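Local structure of glucosamine kinase (Streptacidiphilus jiangxiensis, 6HWJ) at residues T79-V84 and T110-I115; E101-A106 and P164-L169; T239-A244 and A290-I295; R254-E259 and E406-L411; L346-R351 and V421-L426. The protein catalyses the ATP- and magnesium-dependent phosphorylation of D-glucosamine to D-glucosamine 6-phosphate and, to a lesser extent, also acts on glucose. All blocks are in the same frame, centred on the assembly; numbering follows the deposited sequence.

Interaction 1. Residues T79-V84 and T110-I115; sequences TAEHLV and TGERGI
E81 and E112 each send a carboxylate to the other's segment, where it accepts a backbone N-H. The E81 chain leaves the first turn of helix 79-88 with CG anti to the backbone N (chi1 -177°) and stays extended from there. E81 CB lies 3.4 Å from E112 OE2. E81 CG runs alongside T110, 3.9 Å from T110 CA, and E81 CD comes to 3.7 Å from the methyl carbon T110 CG2. Of the two oxygens, OE1 stays beside that methyl, while E81 OE2 accepts from G111 N at 3.0 Å, the donor lying above the carboxylate plane. Glycine suits position 111 because its phi of 94° would press a CB against the preceding carbonyl oxygen. Just beyond it begins strand 112-115, an outermost strand of the six-stranded antiparallel sheet against which the helix packs: A80, small enough for a close approach, rests on V124, V126 and V132. From this strand E112 reaches the N-terminal turn of the helix. E81 N donates to E112 OE2 at 2.7 Å, using the anti lone pair in a nearly straight bond (172°), and A80 N is 2.9 Å from the same E112 OE2. E112 OE1 is held by the backbone N atoms of G76 and G78 and by a water that also accepts from T79 N. The positive end of the helix dipole would be expected to stabilise a negative charge on E112.

Interaction 2. Residues E101-A106 and P164-L169; sequences EAFTGA and PRPWGL
F103 and L169 each turn CG anti to their own carbonyl carbon (chi1 -56° and -61°), and in these positions the F103 ring presents an edge to L169, with F103 CE2 3.9 Å from L169 CG. W167 C and G168 N meet the ring edge at F103 CD2, while P166 CG sits over one face near the rim. R165 bends at chi3 (-81°), which places NE, and R165 NH2 goes on to donate to T104 O at 2.9 Å from well above the carbonyl plane. A water bridges T104 O and P166 O. The two segments form an antiparallel ladder at the edge of the six-stranded sheet: E101 and L169 are a hydrogen-bonded pair, A102 and G168 a non-hydrogen-bonded one, and F103 N reaches W167 O at 2.9 Å. W167 and G168, both facing V184, form a classic beta bulge in the pairing with strand 179-186. Past the ladder, F103 to A106 make a type II turn, with glycine at position 105 in the place that needs a positive phi. The turn lies on the indole of W167: G105 O is 3.8 Å above its plane, over the centre, and A106 CA is nearer the rim. Helix 148-157 packs on F103, P166 and L169.

Interaction 3. Residues T239-A244 and A290-I295; sequences TPATAA and AGTPLI
L294 and A241 meet through the leucine's branched end: L294 CD1 lies 3.9 Å from A241 CA, and both leucine methyls are close to A241 CB. L294 CB is 3.3 Å from T239 O, and chi1 (-45°) leaves L294 CG equally close to that oxygen. A241 CB points toward the other segment, where it lies 3.5 Å from T292 O and 3.8 Å from T292 CG2. A methyl group suits this place, since the leucine and the threonine already close in on it. T292 turns its OG1 elsewhere, to D394, just as T239 OG1 binds R332. T239 and L294 project from one face of the ladder, P240 and P293 from the other. At this non-hydrogen-bonded pair neither proline N is called on across the contact, so the lack of an N-H costs this pairing nothing. In the backbone, T239 N donates to L294 O at 2.8 Å, and L294 N to T239 O in return. A241 N to T292 O and G291 N to A241 O (2.7 Å) carry the pairing past the strands. A290 CB then reaches A243 N at 4.0 Å. There T242 caps helix 243-263, and D245 returns a bond to T242 N, consistent with a capping box. Strand 239-240 is an outermost strand of a small three-stranded antiparallel sheet, and a short link leads from it to the N-cap of helix 243-263.

Interaction 4. Residues R254-E259 and E406-L411; sequences REELDE and EVREYL
The guanidinium of R408 meets E256 at its edge, near its plane, through NH2. The carboxylate of E256 is turned 61° from the guanidinium, and the salt bridge from R408 NH2 to E256 OE2 is a single, weak hydrogen bond of 3.2 Å rather than a flat two-pronged pairing. A bend at chi2 (-60°) brings R408 CD against the acid as well, 3.7 Å from E256 OE1, and a further bend at chi3 places NE. Beside this polar pair the contact is aliphatic. V407 and L411, one turn apart, both point to helix 243-263. V407 CG1 rests on the backbone of that helix, 3.9 Å from L257 CA, and V407 CG2 touches L257 CD1. L411 spreads its two methyls: L411 CD1 goes to E256 CB at 4.0 Å, L411 CD2 to E259 CG at 3.9 Å. Long acids suit the border because their methylene groups pack while their oxygens reach other partners: E259 OE2 is paired with R415. R415 and R408 bring like charges close together, which E256 and E259 may offset. The two short helical segments cross at 43° with their axes 9.3 Å apart. Helix 398-416 carries most of the presumed substrate specificity motif and E409, which binds D-glucosamine. It lies between helix 243-263, here, and helix 422-431, which touches E406, E409 and Y410, while helix 266-284 packs on L257, V407 and Y410.

Interaction 5. Residues L346-R351 and V421-L426; sequences LDHVGR and VYVPDL
R351 lies against L426 with its guanidinium while R351 NE donates to D347 OD1, one turn back in the same helix, at 2.8 Å. The bond meets the carboxylate on its syn side and lies near the guanidinium plane. S427 OG binds the same D347 OD1, and OD2 pairs with R402, so the buried acid is held from several directions. A bend at chi2 (-57°) sets CD of R351 3.8 Å from L426 CB. L426 O lies 3.5 Å above one face of the R351 guanidinium, offset toward the rim, and R351 NH2 goes on to D430. Arginine suits this buried place because it combines a long aliphatic stem with a charged end that acids can share. The segments belong to helices 335-356 and 422-431 of the helical C-terminal part of the kinase; the axes of the two short segments come within 9.6 Å at 112°. Where they come close, V423 CG1 stands over the face of the H348 ring, offset toward CD2, in a CH-pi contact 3.6 Å from the centroid. V423 CG1 is nearest H348 CD2, at 3.3 Å. H348 NE2 hydrogen-bonds E406, which helps fix the ring's rotation, and the ring also touches E409, which binds D-glucosamine. Y422 takes the crowded position for CG, between backbone N and carbonyl carbon (chi1 76°). It turns a ring edge to R351, with Y422 CE2 3.7 Å from R351 O, and its ring stacks with F355.

Overall arrangement
Interactions 1 and 2 share the six-stranded sheet of the N-terminal half and touch where V84 meets W167. Both are partly buried, the first held through glutamates accepting backbone N-H groups, the second through a strand ladder. Across the chain's centre lie interactions 4 and 5, their centres about 15 Å apart. There helix packing dominates: interaction 5 is buried, with charges satisfied inside, whereas interaction 4 keeps its salt bridge among partly exposed residues. The two meet beside the glucosamine site through helix 398-416. Interaction 3, a strand pairing with more exposed than buried residues, connects to interaction 4 through helix 243-263, which it opens and interaction 4 uses further along.

Interaction 1. Residues T79-V84 and T110-I115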
# COMPACT_ATOMS: atom_id res chain seq x y z
N THR A 79 23.92 -10.77 -2.20
CA THR A 79 23.48 -10.42 -0.85
C THR A 79 21.99 -10.72 -0.64
O THR A 79 21.60 -11.18 0.43
CB THR A 79 23.77 -8.94 -0.56
OG1 THR A 79 25.17 -8.68 -0.73
CG2 THR A 79 23.37 -8.61 0.87
N ALA A 80 21.17 -10.44 -1.65
CA ALA A 80 19.76 -10.82 -1.60
C ALA A 80 19.62 -12.33 -1.53
O ALA A 80 18.80 -12.86 -0.78
CB ALA A 80 19.02 -10.27 -2.82
N GLU A 81 20.43 -13.04 -2.32
CA GLU A 81 20.53 -14.49 -2.23
C GLU A 81 20.86 -14.94 -0.83
O GLU A 81 20.26 -15.91 -0.33
CB GLU A 81 21.62 -14.94 -3.23
CG GLU A 81 21.85 -16.37 -3.36
CD GLU A 81 22.90 -16.64 -4.44
OE1 GLU A 81 23.90 -17.32 -4.13
OE2 GLU A 81 22.72 -16.13 -5.58
N HIS A 82 21.81 -14.27 -0.16
CA HIS A 82 22.20 -14.69 1.18
C HIS A 82 21.12 -14.35 2.21
O HIS A 82 20.98 -15.06 3.22
CB HIS A 82 23.53 -14.04 1.57
CG HIS A 82 24.71 -14.74 0.97
ND1 HIS A 82 24.97 -14.74 -0.39
CD2 HIS A 82 25.67 -15.51 1.54
CE1 HIS A 82 26.05 -15.47 -0.63
NE2 HIS A 82 26.49 -15.95 0.52
N LEU A 83 20.36 -13.29 1.99
CA LEU A 83 19.22 -13.04 2.87
C LEU A 83 18.19 -14.16 2.74
O LEU A 83 17.67 -14.66 3.75
CB LEU A 83 18.59 -11.69 2.55
CG LEU A 83 17.32 -11.38 3.37
CD1 LEU A 83 17.67 -11.13 4.82
CD2 LEU A 83 16.58 -10.19 2.80
N VAL A 84 17.89 -14.57 1.52
CA VAL A 84 16.95 -15.67 1.32
C VAL A 84 17.46 -16.95 1.97
O VAL A 84 16.71 -17.67 2.61
CB VAL A 84 16.68 -15.86 -0.18
CG1 VAL A 84 15.81 -17.08 -0.40
CG2 VAL A 84 16.00 -14.60 -0.73
N THR A 110 18.81 -19.25 -5.70
CA THR A 110 20.03 -18.54 -6.06
C THR A 110 19.85 -17.85 -7.40
O THR A 110 18.97 -18.19 -8.18
CB THR A 110 21.24 -19.50 -6.15
OG1 THR A 110 20.92 -20.57 -7.04
CG2 THR A 110 21.58 -20.08 -4.79
N GLY A 111 20.72 -16.89 -7.67
CA GLY A 111 20.65 -16.12 -8.90
C GLY A 111 19.87 -14.83 -8.70
O GLY A 111 18.73 -14.87 -8.24
N GLU A 112 20.47 -13.70 -9.02
CA GLU A 112 19.87 -12.41 -8.75
C GLU A 112 19.68 -11.62 -10.02
O GLU A 112 20.52 -11.66 -10.93
CB GLU A 112 20.73 -11.59 -7.77
CG GLU A 112 20.82 -12.19 -6.39
CD GLU A 112 21.69 -11.37 -5.45
OE1 GLU A 112 22.34 -10.41 -5.93
OE2 GLU A 112 21.72 -11.70 -4.25
N ARG A 113 18.57 -10.89 -10.09
CA ARG A 113 18.29 -10.00 -11.21
C ARG A 113 17.57 -8.77 -10.68
O ARG A 113 16.52 -8.90 -10.03
CB ARG A 113 17.46 -10.73 -12.27
CG ARG A 113 17.02 -9.86 -13.43
CD ARG A 113 16.43 -10.70 -14.57
NE ARG A 113 15.20 -11.39 -14.20
CZ ARG A 113 13.98 -10.85 -14.26
NH1 ARG A 113 12.91 -11.56 -13.92
NH2 ARG A 113 13.82 -9.59 -14.64
N GLY A 114 18.12 -7.59 -10.95
CA GLY A 114 17.49 -6.37 -10.49
C GLY A 114 16.33 -5.96 -11.36
O GLY A 114 16.29 -6.23 -12.56
N ILE A 115 15.35 -5.30 -10.74
CA ILE A 115 14.18 -4.77 -11.44
C ILE A 115 13.82 -3.43 -10.82
O ILE A 115 14.00 -3.21 -9.62
CB ILE A 115 12.95 -5.72 -11.38
CG1 ILE A 115 12.66 -6.11 -9.93
CG2 ILE A 115 13.20 -6.94 -12.24
CD1 ILE A 115 11.26 -6.68 -9.74
O HOH W 1 22.95 -8.59 -4.10

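Interaction 2. Residues E101-A106 and P164-L169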
# COMPACT_ATOMS: atom_id res chain seq x y z
N GLU A 101 11.98 -13.52 10.34
CA GLU A 101 10.82 -14.41 10.37
C GLU A 101 10.71 -15.10 9.01
O GLU A 101 10.55 -14.43 7.98
CB GLU A 101 9.54 -13.64 10.69
CG GLU A 101 8.32 -14.54 10.85
CD GLU A 101 7.13 -13.83 11.49
OE1 GLU A 101 7.16 -12.58 11.61
OE2 GLU A 101 6.17 -14.52 11.89
N ALA A 102 10.78 -16.42 9.02
CA ALA A 102 10.63 -17.23 7.82
C ALA A 102 9.24 -17.85 7.78
O ALA A 102 8.66 -18.17 8.82
CB ALA A 102 11.69 -18.32 7.77
N PHE A 103 8.70 -18.01 6.58
CA PHE A 103 7.41 -18.64 6.38
C PHE A 103 7.56 -19.87 5.50
O PHE A 103 8.55 -20.03 4.78
CB PHE A 103 6.40 -17.65 5.76
CG PHE A 103 6.24 -16.39 6.55
CD1 PHE A 103 5.32 -16.33 7.59
CD2 PHE A 103 7.01 -15.29 6.28
CE1 PHE A 103 5.18 -15.16 8.34
CE2 PHE A 103 6.88 -14.12 7.03
CZ PHE A 103 5.95 -14.06 8.05
N THR A 104 6.55 -20.74 5.56
CA THR A 104 6.56 -21.96 4.76
C THR A 104 6.63 -21.61 3.29
O THR A 104 5.90 -20.74 2.80
CB THR A 104 5.32 -22.79 5.06
OG1 THR A 104 5.36 -23.22 6.43
CG2 THR A 104 5.25 -24.00 4.15
N GLY A 105 7.54 -22.28 2.57
CA GLY A 105 7.78 -21.97 1.18
C GLY A 105 9.09 -21.26 0.91
O GLY A 105 9.59 -21.31 -0.22
N ALA A 106 9.66 -20.58 1.91
CA ALA A 106 11.00 -20.05 1.74
C ALA A 106 11.95 -21.18 1.35
O ALA A 106 11.90 -22.27 1.91
CB ALA A 106 11.47 -19.37 3.03
N PRO A 164 1.01 -12.25 -2.79
CA PRO A 164 2.24 -13.00 -3.10
C PRO A 164 2.68 -13.74 -1.84
O PRO A 164 2.75 -13.15 -0.76
CB PRO A 164 3.24 -11.91 -3.50
CG PRO A 164 2.41 -10.73 -3.89
CD PRO A 164 1.18 -10.80 -2.99
N ARG A 165 2.91 -15.05 -1.98
CA ARG A 165 3.23 -15.84 -0.81
C ARG A 165 4.43 -15.22 -0.08
O ARG A 165 5.47 -14.98 -0.71
CB ARG A 165 3.55 -17.29 -1.21
CG ARG A 165 3.86 -18.17 0.01
CD ARG A 165 4.74 -19.35 -0.36
NE ARG A 165 3.98 -20.46 -0.93
CZ ARG A 165 3.48 -21.47 -0.23
NH1 ARG A 165 2.80 -22.42 -0.85
NH2 ARG A 165 3.65 -21.54 1.09
N PRO A 166 4.33 -14.96 1.21
CA PRO A 166 5.49 -14.46 1.95
C PRO A 166 6.49 -15.58 2.20
O PRO A 166 6.12 -16.69 2.59
CB PRO A 166 4.89 -13.95 3.27
CG PRO A 166 3.70 -14.80 3.46
CD PRO A 166 3.13 -15.07 2.08
N TRP A 167 7.76 -15.27 1.95
CA TRP A 167 8.88 -16.13 2.28
C TRP A 167 9.55 -15.72 3.58
O TRP A 167 9.92 -16.58 4.38
CB TRP A 167 9.93 -16.08 1.17
CG TRP A 167 9.56 -16.79 -0.10
CD1 TRP A 167 8.31 -16.92 -0.64
CD2 TRP A 167 10.46 -17.45 -0.99
NE1 TRP A 167 8.38 -17.62 -1.81
CE2 TRP A 167 9.69 -17.97 -2.06
CE3 TRP A 167 11.85 -17.66 -1.00
CZ2 TRP A 167 10.25 -18.66 -3.12
CZ3 TRP A 167 12.41 -18.38 -2.05
CH2 TRP A 167 11.61 -18.87 -3.09
N GLY A 168 9.73 -14.42 3.80
CA GLY A 168 10.33 -13.97 5.04
C GLY A 168 10.27 -12.47 5.19
O GLY A 168 10.02 -11.73 4.23
N LEU A 169 10.52 -12.05 6.42
CA LEU A 169 10.60 -10.65 6.79
C LEU A 169 11.81 -10.44 7.68
O LEU A 169 12.06 -11.24 8.60
CB LEU A 169 9.33 -10.23 7.55
CG LEU A 169 8.03 -10.36 6.77
CD1 LEU A 169 6.85 -10.23 7.71
CD2 LEU A 169 8.00 -9.31 5.68
O HOH W 2 4.44 -18.55 3.11

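Interaction 3. Residues T239-A244 and A290-I295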
# COMPACT_ATOMS: atom_id res chain seq x y z
N THR A 239 -9.03 -0.93 18.21
CA THR A 239 -8.98 0.24 19.09
C THR A 239 -10.21 1.09 18.83
O THR A 239 -10.43 1.51 17.67
CB THR A 239 -7.70 1.05 18.87
OG1 THR A 239 -6.55 0.22 19.04
CG2 THR A 239 -7.64 2.22 19.82
N PRO A 240 -11.02 1.42 19.83
CA PRO A 240 -12.16 2.32 19.60
C PRO A 240 -11.69 3.72 19.25
O PRO A 240 -10.83 4.29 19.93
CB PRO A 240 -12.92 2.31 20.93
CG PRO A 240 -12.42 1.11 21.68
CD PRO A 240 -10.99 0.92 21.22
N ALA A 241 -12.23 4.27 18.16
CA ALA A 241 -12.00 5.67 17.84
C ALA A 241 -12.50 6.56 18.98
O ALA A 241 -13.55 6.29 19.57
CB ALA A 241 -12.70 6.04 16.54
N THR A 242 -11.75 7.61 19.28
CA THR A 242 -12.12 8.55 20.31
C THR A 242 -12.90 9.71 19.72
O THR A 242 -12.93 9.91 18.50
CB THR A 242 -10.88 9.06 21.04
OG1 THR A 242 -10.02 9.72 20.10
CG2 THR A 242 -10.12 7.91 21.69
N ALA A 243 -13.53 10.50 20.60
CA ALA A 243 -14.15 11.74 20.15
C ALA A 243 -13.14 12.61 19.41
O ALA A 243 -13.45 13.17 18.35
CB ALA A 243 -14.73 12.51 21.35
N ALA A 244 -11.92 12.73 19.94
CA ALA A 244 -10.90 13.53 19.28
C ALA A 244 -10.56 12.97 17.91
O ALA A 244 -10.31 13.73 16.97
CB ALA A 244 -9.65 13.61 20.16
N ALA A 290 -18.00 8.23 17.43
CA ALA A 290 -17.01 7.87 18.43
C ALA A 290 -17.26 6.46 18.93
O ALA A 290 -18.41 6.06 19.15
CB ALA A 290 -17.04 8.86 19.60
N GLY A 291 -16.19 5.69 19.09
CA GLY A 291 -16.29 4.30 19.47
C GLY A 291 -16.22 3.32 18.32
O GLY A 291 -16.11 2.12 18.56
N THR A 292 -16.29 3.79 17.08
CA THR A 292 -16.23 2.88 15.94
C THR A 292 -14.88 2.18 15.92
O THR A 292 -13.86 2.79 16.26
CB THR A 292 -16.48 3.65 14.64
OG1 THR A 292 -16.72 2.72 13.57
CG2 THR A 292 -15.28 4.52 14.28
N PRO A 293 -14.83 0.90 15.55
CA PRO A 293 -13.58 0.13 15.72
C PRO A 293 -12.54 0.48 14.68
O PRO A 293 -12.82 0.53 13.48
CB PRO A 293 -14.04 -1.33 15.58
CG PRO A 293 -15.25 -1.25 14.70
CD PRO A 293 -15.95 0.05 15.08
N LEU A 294 -11.31 0.71 15.15
CA LEU A 294 -10.15 0.86 14.27
C LEU A 294 -9.30 -0.41 14.35
O LEU A 294 -9.07 -0.95 15.44
CB LEU A 294 -9.31 2.06 14.66
CG LEU A 294 -10.09 3.36 14.96
CD1 LEU A 294 -9.14 4.45 15.48
CD2 LEU A 294 -10.82 3.80 13.71
N ILE A 295 -8.82 -0.87 13.19
CA ILE A 295 -7.99 -2.06 13.07
C ILE A 295 -6.79 -1.74 12.18
O ILE A 295 -6.73 -0.70 11.54
CB ILE A 295 -8.76 -3.27 12.49
CG1 ILE A 295 -9.29 -2.96 11.10
CG2 ILE A 295 -9.91 -3.69 13.43
CD1 ILE A 295 -9.72 -4.19 10.32

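Interaction 4. Residues R254-E259 and E406-L411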
# COMPACT_ATOMS: atom_id res chain seq x y z
N ARG A 254 -12.90 18.42 5.89
CA ARG A 254 -13.40 19.73 5.50
C ARG A 254 -12.30 20.58 4.88
O ARG A 254 -12.55 21.31 3.90
CB ARG A 254 -14.03 20.44 6.70
CG ARG A 254 -15.52 20.16 6.86
CD ARG A 254 -16.14 20.90 8.08
NE ARG A 254 -16.06 20.07 9.29
CZ ARG A 254 -15.23 20.29 10.31
NH1 ARG A 254 -14.41 21.34 10.30
NH2 ARG A 254 -15.24 19.47 11.34
N GLU A 255 -11.08 20.50 5.41
CA GLU A 255 -9.98 21.25 4.81
C GLU A 255 -9.71 20.79 3.38
O GLU A 255 -9.51 21.61 2.48
CB GLU A 255 -8.72 21.10 5.66
CG GLU A 255 -8.79 21.85 6.98
CD GLU A 255 -7.51 21.77 7.79
OE1 GLU A 255 -6.58 21.07 7.34
OE2 GLU A 255 -7.44 22.40 8.86
N GLU A 256 -9.70 19.47 3.14
CA GLU A 256 -9.51 18.98 1.79
C GLU A 256 -10.65 19.42 0.88
O GLU A 256 -10.42 19.81 -0.28
CB GLU A 256 -9.39 17.45 1.80
CG GLU A 256 -8.17 16.94 2.55
CD GLU A 256 -8.17 15.43 2.71
OE1 GLU A 256 -9.25 14.82 2.53
OE2 GLU A 256 -7.10 14.85 3.01
N LEU A 257 -11.88 19.37 1.38
CA LEU A 257 -13.02 19.87 0.62
C LEU A 257 -12.83 21.34 0.26
O LEU A 257 -13.02 21.75 -0.89
CB LEU A 257 -14.31 19.66 1.43
CG LEU A 257 -15.59 20.19 0.81
CD1 LEU A 257 -15.86 19.58 -0.56
CD2 LEU A 257 -16.76 19.92 1.75
N ASP A 258 -12.45 22.16 1.25
CA ASP A 258 -12.22 23.58 0.98
C ASP A 258 -11.15 23.77 -0.09
O ASP A 258 -11.31 24.60 -1.00
CB ASP A 258 -11.83 24.30 2.27
CG ASP A 258 -12.98 24.42 3.24
OD1 ASP A 258 -14.15 24.34 2.80
OD2 ASP A 258 -12.73 24.60 4.45
N GLU A 259 -10.06 23.01 -0.02
CA GLU A 259 -9.01 23.14 -1.03
C GLU A 259 -9.54 22.78 -2.41
O GLU A 259 -9.27 23.49 -3.40
CB GLU A 259 -7.81 22.28 -0.66
CG GLU A 259 -6.60 22.54 -1.55
CD GLU A 259 -5.42 21.65 -1.20
OE1 GLU A 259 -5.35 21.17 -0.05
OE2 GLU A 259 -4.55 21.43 -2.07
N GLU A 406 -13.73 10.76 -3.13
CA GLU A 406 -13.95 11.49 -4.38
C GLU A 406 -13.30 12.87 -4.33
O GLU A 406 -12.73 13.33 -5.34
CB GLU A 406 -15.46 11.60 -4.66
CG GLU A 406 -16.18 10.26 -4.72
CD GLU A 406 -15.66 9.36 -5.85
OE1 GLU A 406 -15.02 9.88 -6.77
OE2 GLU A 406 -15.89 8.13 -5.81
N VAL A 407 -13.34 13.53 -3.17
CA VAL A 407 -12.67 14.82 -3.04
C VAL A 407 -11.17 14.68 -3.24
O VAL A 407 -10.52 15.57 -3.81
CB VAL A 407 -12.99 15.45 -1.67
CG1 VAL A 407 -12.19 16.72 -1.46
CG2 VAL A 407 -14.49 15.71 -1.55
N ARG A 408 -10.58 13.58 -2.78
CA ARG A 408 -9.16 13.34 -3.02
C ARG A 408 -8.84 13.27 -4.51
O ARG A 408 -7.74 13.62 -4.93
CB ARG A 408 -8.70 12.05 -2.33
CG ARG A 408 -8.61 12.10 -0.81
CD ARG A 408 -7.65 13.17 -0.31
NE ARG A 408 -6.36 13.14 -1.01
CZ ARG A 408 -5.33 13.93 -0.71
NH1 ARG A 408 -4.21 13.83 -1.40
NH2 ARG A 408 -5.42 14.81 0.27
N GLU A 409 -9.79 12.78 -5.32
CA GLU A 409 -9.54 12.66 -6.75
C GLU A 409 -9.47 14.04 -7.40
O GLU A 409 -8.65 14.25 -8.31
CB GLU A 409 -10.63 11.81 -7.42
CG GLU A 409 -10.72 10.42 -6.86
CD GLU A 409 -9.49 9.57 -7.14
OE1 GLU A 409 -8.70 9.90 -8.05
OE2 GLU A 409 -9.29 8.55 -6.46
N TYR A 410 -10.29 14.99 -6.92
CA TYR A 410 -10.16 16.37 -7.38
C TYR A 410 -8.76 16.92 -7.10
O TYR A 410 -8.17 17.61 -7.94
CB TYR A 410 -11.18 17.28 -6.70
CG TYR A 410 -12.62 17.12 -7.12
CD1 TYR A 410 -13.06 17.55 -8.36
CD2 TYR A 410 -13.56 16.60 -6.23
CE1 TYR A 410 -14.39 17.44 -8.72
CE2 TYR A 410 -14.89 16.50 -6.58
CZ TYR A 410 -15.30 16.92 -7.82
OH TYR A 410 -16.63 16.81 -8.15
N LEU A 411 -8.24 16.65 -5.90
CA LEU A 411 -6.95 17.18 -5.52
C LEU A 411 -5.85 16.53 -6.35
O LEU A 411 -4.92 17.21 -6.80
CB LEU A 411 -6.70 16.99 -4.02
CG LEU A 411 -7.65 17.75 -3.09
CD1 LEU A 411 -7.28 17.52 -1.61
CD2 LEU A 411 -7.65 19.25 -3.38

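Interaction 5. Residues L346-R351 and V421-L426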
# COMPACT_ATOMS: atom_id res chain seq x y z
N LEU A 346 -13.59 0.96 -8.06
CA LEU A 346 -14.41 0.25 -9.04
C LEU A 346 -15.28 1.22 -9.83
O LEU A 346 -15.42 1.10 -11.06
CB LEU A 346 -15.29 -0.79 -8.35
CG LEU A 346 -14.51 -1.99 -7.77
CD1 LEU A 346 -15.39 -2.85 -6.92
CD2 LEU A 346 -13.87 -2.80 -8.88
N ASP A 347 -15.90 2.18 -9.14
CA ASP A 347 -16.61 3.25 -9.84
C ASP A 347 -15.70 3.93 -10.85
O ASP A 347 -16.07 4.13 -12.02
CB ASP A 347 -17.14 4.24 -8.80
CG ASP A 347 -18.03 5.30 -9.39
OD1 ASP A 347 -17.65 5.94 -10.38
OD2 ASP A 347 -19.13 5.49 -8.86
N HIS A 348 -14.49 4.29 -10.43
CA HIS A 348 -13.57 5.02 -11.30
C HIS A 348 -13.14 4.20 -12.52
O HIS A 348 -12.93 4.77 -13.61
CB HIS A 348 -12.36 5.46 -10.50
CG HIS A 348 -12.71 6.32 -9.32
ND1 HIS A 348 -11.83 6.57 -8.29
CD2 HIS A 348 -13.86 6.95 -9.00
CE1 HIS A 348 -12.43 7.34 -7.39
NE2 HIS A 348 -13.65 7.60 -7.81
N VAL A 349 -12.98 2.89 -12.35
CA VAL A 349 -12.71 2.01 -13.48
C VAL A 349 -13.78 2.17 -14.54
O VAL A 349 -13.47 2.29 -15.73
CB VAL A 349 -12.61 0.54 -13.01
CG1 VAL A 349 -12.62 -0.41 -14.21
CG2 VAL A 349 -11.34 0.33 -12.21
N GLY A 350 -15.03 2.17 -14.12
CA GLY A 350 -16.12 2.37 -15.06
C GLY A 350 -16.05 3.72 -15.73
O GLY A 350 -16.30 3.83 -16.94
N ARG A 351 -15.73 4.78 -14.97
CA ARG A 351 -15.64 6.10 -15.57
C ARG A 351 -14.54 6.14 -16.62
O ARG A 351 -14.71 6.75 -17.68
CB ARG A 351 -15.39 7.17 -14.50
CG ARG A 351 -16.39 7.17 -13.36
CD ARG A 351 -17.81 7.34 -13.81
NE ARG A 351 -18.73 7.13 -12.68
CZ ARG A 351 -20.06 7.16 -12.79
NH1 ARG A 351 -20.63 7.39 -13.97
NH2 ARG A 351 -20.80 6.94 -11.73
N VAL A 421 -10.59 15.54 -13.32
CA VAL A 421 -11.75 15.99 -12.57
C VAL A 421 -13.04 15.33 -13.03
O VAL A 421 -14.02 15.34 -12.27
CB VAL A 421 -11.91 17.54 -12.64
CG1 VAL A 421 -10.73 18.24 -11.98
CG2 VAL A 421 -12.08 18.01 -14.09
N TYR A 422 -13.08 14.76 -14.25
CA TYR A 422 -14.33 14.15 -14.71
C TYR A 422 -14.70 12.93 -13.86
O TYR A 422 -15.88 12.61 -13.74
CB TYR A 422 -14.26 13.73 -16.18
CG TYR A 422 -13.47 12.48 -16.44
CD1 TYR A 422 -12.09 12.52 -16.65
CD2 TYR A 422 -14.11 11.24 -16.51
CE1 TYR A 422 -11.37 11.37 -16.90
CE2 TYR A 422 -13.41 10.09 -16.75
CZ TYR A 422 -12.04 10.15 -16.96
OH TYR A 422 -11.35 8.99 -17.20
N VAL A 423 -13.71 12.24 -13.29
CA VAL A 423 -13.95 11.01 -12.54
C VAL A 423 -14.77 11.34 -11.29
O VAL A 423 -15.88 10.80 -11.15
CB VAL A 423 -12.62 10.31 -12.21
CG1 VAL A 423 -12.84 9.08 -11.33
CG2 VAL A 423 -11.93 9.88 -13.50
N PRO A 424 -14.32 12.20 -10.38
CA PRO A 424 -15.17 12.51 -9.21
C PRO A 424 -16.43 13.24 -9.59
O PRO A 424 -17.46 13.08 -8.91
CB PRO A 424 -14.25 13.35 -8.31
CG PRO A 424 -13.24 13.95 -9.24
CD PRO A 424 -12.99 12.86 -10.28
N ASP A 425 -16.41 14.06 -10.65
CA ASP A 425 -17.62 14.75 -11.07
C ASP A 425 -18.71 13.74 -11.43
O ASP A 425 -19.86 13.86 -10.96
CB ASP A 425 -17.31 15.66 -12.25
CG ASP A 425 -18.54 16.42 -12.74
OD1 ASP A 425 -19.10 17.19 -11.95
OD2 ASP A 425 -18.93 16.22 -13.92
N LEU A 426 -18.39 12.75 -12.25
CA LEU A 426 -19.40 11.78 -12.65
C LEU A 426 -19.72 10.82 -11.51
O LEU A 426 -20.87 10.44 -11.33
CB LEU A 426 -18.93 11.02 -13.89
CG LEU A 426 -18.73 11.92 -15.13
CD1 LEU A 426 -18.16 11.14 -16.31
CD2 LEU A 426 -20.04 12.62 -15.53